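Local coordinates for alanine racemase (Actinobacillus succinogenes, PDB 3C3K), which has a periplasmic binding protein-like fold, as in LacI-type transcriptional regulators, and probably senses a small ligand, at residues Gly145-Leu150 and Asp156-Ser161. Sequence-based numbering, arbitrary orientation.
Sequences GYLNRL and DYSRIS
Tyr146 reaches from helix 137-152 to the backbone of the neighbouring edge strand, where its OH accepts a hydrogen bond from Arg159 N at 2.8 Å, with an N-H...O angle of 156°. The same hydroxyl is hydrogen-bonded to Ile127 O on strand 127-131, so one buried oxygen ties the helix to two adjacent strands, and two bonds hold it in place. CG stands anti to the backbone N (chi1 157°), which carries the ring off the helix toward the sheet. Along the ring, CE1 lies 3.8 Å from Ile160 CG1, the two side chains running past each other in opposite directions. Leu150 CG, one turn further along the helix, covers one face of the phenol near its rim.

Leu147 and Leu150 fill in around this polar link. Leu147 CD2 sits 3.4 Å from Ser158 OG and also meets Ile160 CD1 at 4.1 Å, its side chain crossing that of the isoleucine at about a right angle. Leu150 CD1 comes up against Tyr157 O at 3.3 Å, while Val116 of helix 108-121 and Ile127 pack on the same leucine. Across the strand, the CA-CB bond of Arg159 points away from the helix, and its guanidinium lies over Tyr157 CE1; the Arg159 side chain also touches Leu178 of helix 168-179.

The axes of 145-150 and 159-161 run nearly antiparallel (164°) and come within 10.4 Å. This is the helix packed on the second strand of the beta-alpha-beta crossover 127-131, 137-152, 159-162, in the Rossmann-like parallel sheet of a periplasmic binding protein-like domain.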
# COMPACT_ATOMS: atom_id res chain seq x y z
N GLY B 145 26.70 -4.02 2.66
CA GLY B 145 26.62 -5.02 3.70
C GLY B 145 26.65 -6.40 3.03
O GLY B 145 27.45 -7.24 3.43
N TYR B 146 25.81 -6.62 2.00
CA TYR B 146 25.77 -7.89 1.25
C TYR B 146 27.15 -8.20 0.60
O TYR B 146 27.67 -9.27 0.75
CB TYR B 146 24.70 -7.81 0.13
CG TYR B 146 24.83 -8.75 -1.05
CD1 TYR B 146 25.34 -8.28 -2.29
CD2 TYR B 146 24.37 -10.07 -0.99
CE1 TYR B 146 25.47 -9.11 -3.39
CE2 TYR B 146 24.45 -10.91 -2.12
CZ TYR B 146 25.05 -10.41 -3.31
OH TYR B 146 25.17 -11.22 -4.43
N LEU B 147 27.72 -7.26 -0.13
CA LEU B 147 28.95 -7.54 -0.90
C LEU B 147 30.15 -7.79 0.03
O LEU B 147 30.92 -8.74 -0.15
CB LEU B 147 29.29 -6.34 -1.73
CG LEU B 147 28.47 -6.15 -3.00
CD1 LEU B 147 28.89 -4.80 -3.62
CD2 LEU B 147 28.79 -7.30 -3.87
N ASN B 148 30.27 -6.96 1.06
CA ASN B 148 31.34 -7.12 2.06
C ASN B 148 31.24 -8.41 2.83
O ASN B 148 32.27 -9.01 3.19
CB ASN B 148 31.40 -5.95 3.06
CG ASN B 148 31.65 -4.63 2.38
OD1 ASN B 148 32.21 -4.58 1.29
ND2 ASN B 148 31.23 -3.54 3.03
N ARG B 149 30.03 -8.84 3.14
CA ARG B 149 29.90 -10.04 3.97
C ARG B 149 30.15 -11.29 3.16
O ARG B 149 30.66 -12.30 3.64
CB ARG B 149 28.53 -10.03 4.64
CG ARG B 149 28.47 -10.75 5.93
CD ARG B 149 29.31 -10.03 6.99
NE ARG B 149 29.34 -10.81 8.22
CZ ARG B 149 30.22 -10.59 9.17
NH1 ARG B 149 31.09 -9.61 9.02
NH2 ARG B 149 30.25 -11.36 10.26
N LEU B 150 29.85 -11.25 1.87
CA LEU B 150 30.23 -12.38 1.00
C LEU B 150 31.73 -12.56 0.96
O LEU B 150 32.20 -13.69 0.98
CB LEU B 150 29.69 -12.27 -0.44
CG LEU B 150 28.16 -12.24 -0.66
CD1 LEU B 150 27.83 -12.16 -2.17
CD2 LEU B 150 27.49 -13.44 -0.01
N ASP B 156 32.86 -16.98 -3.66
CA ASP B 156 33.24 -16.50 -4.98
C ASP B 156 32.05 -15.83 -5.75
O ASP B 156 32.25 -14.89 -6.56
CB ASP B 156 33.77 -17.68 -5.76
CG ASP B 156 34.55 -17.24 -7.02
OD1 ASP B 156 34.81 -16.01 -7.23
OD2 ASP B 156 34.89 -18.14 -7.80
N TYR B 157 30.84 -16.26 -5.47
CA TYR B 157 29.65 -15.78 -6.19
C TYR B 157 29.12 -14.49 -5.59
O TYR B 157 28.87 -14.38 -4.34
CB TYR B 157 28.54 -16.84 -6.16
CG TYR B 157 27.21 -16.49 -6.81
CD1 TYR B 157 26.87 -17.00 -8.05
CD2 TYR B 157 26.27 -15.71 -6.14
CE1 TYR B 157 25.64 -16.70 -8.64
CE2 TYR B 157 25.07 -15.38 -6.71
CZ TYR B 157 24.74 -15.89 -7.97
OH TYR B 157 23.53 -15.61 -8.51
N SER B 158 28.89 -13.56 -6.51
CA SER B 158 28.29 -12.31 -6.22
C SER B 158 27.35 -12.01 -7.35
O SER B 158 27.74 -12.18 -8.55
CB SER B 158 29.36 -11.22 -6.30
OG SER B 158 29.14 -10.35 -5.27
N ARG B 159 26.13 -11.58 -6.99
CA ARG B 159 25.31 -10.94 -7.96
C ARG B 159 24.12 -10.13 -7.60
O ARG B 159 23.34 -10.50 -6.73
CB ARG B 159 25.36 -11.53 -9.34
CG ARG B 159 24.36 -12.46 -9.91
CD ARG B 159 24.87 -12.59 -11.41
NE ARG B 159 25.32 -13.96 -11.73
CZ ARG B 159 26.56 -14.44 -11.54
NH1 ARG B 159 26.83 -15.71 -11.85
NH2 ARG B 159 27.53 -13.68 -11.02
N ILE B 160 23.96 -9.05 -8.34
CA ILE B 160 22.95 -8.07 -7.99
C ILE B 160 22.10 -7.80 -9.20
O ILE B 160 22.62 -7.57 -10.32
CB ILE B 160 23.62 -6.77 -7.55
CG1 ILE B 160 24.53 -7.05 -6.38
CG2 ILE B 160 22.57 -5.68 -7.22
CD1 ILE B 160 25.57 -5.95 -6.06
N SER B 161 20.79 -7.81 -8.98
CA SER B 161 19.93 -7.48 -10.08
C SER B 161 19.02 -6.35 -9.58
O SER B 161 18.61 -6.38 -8.43
CB SER B 161 19.13 -8.74 -10.41
OG SER B 161 18.11 -8.46 -11.32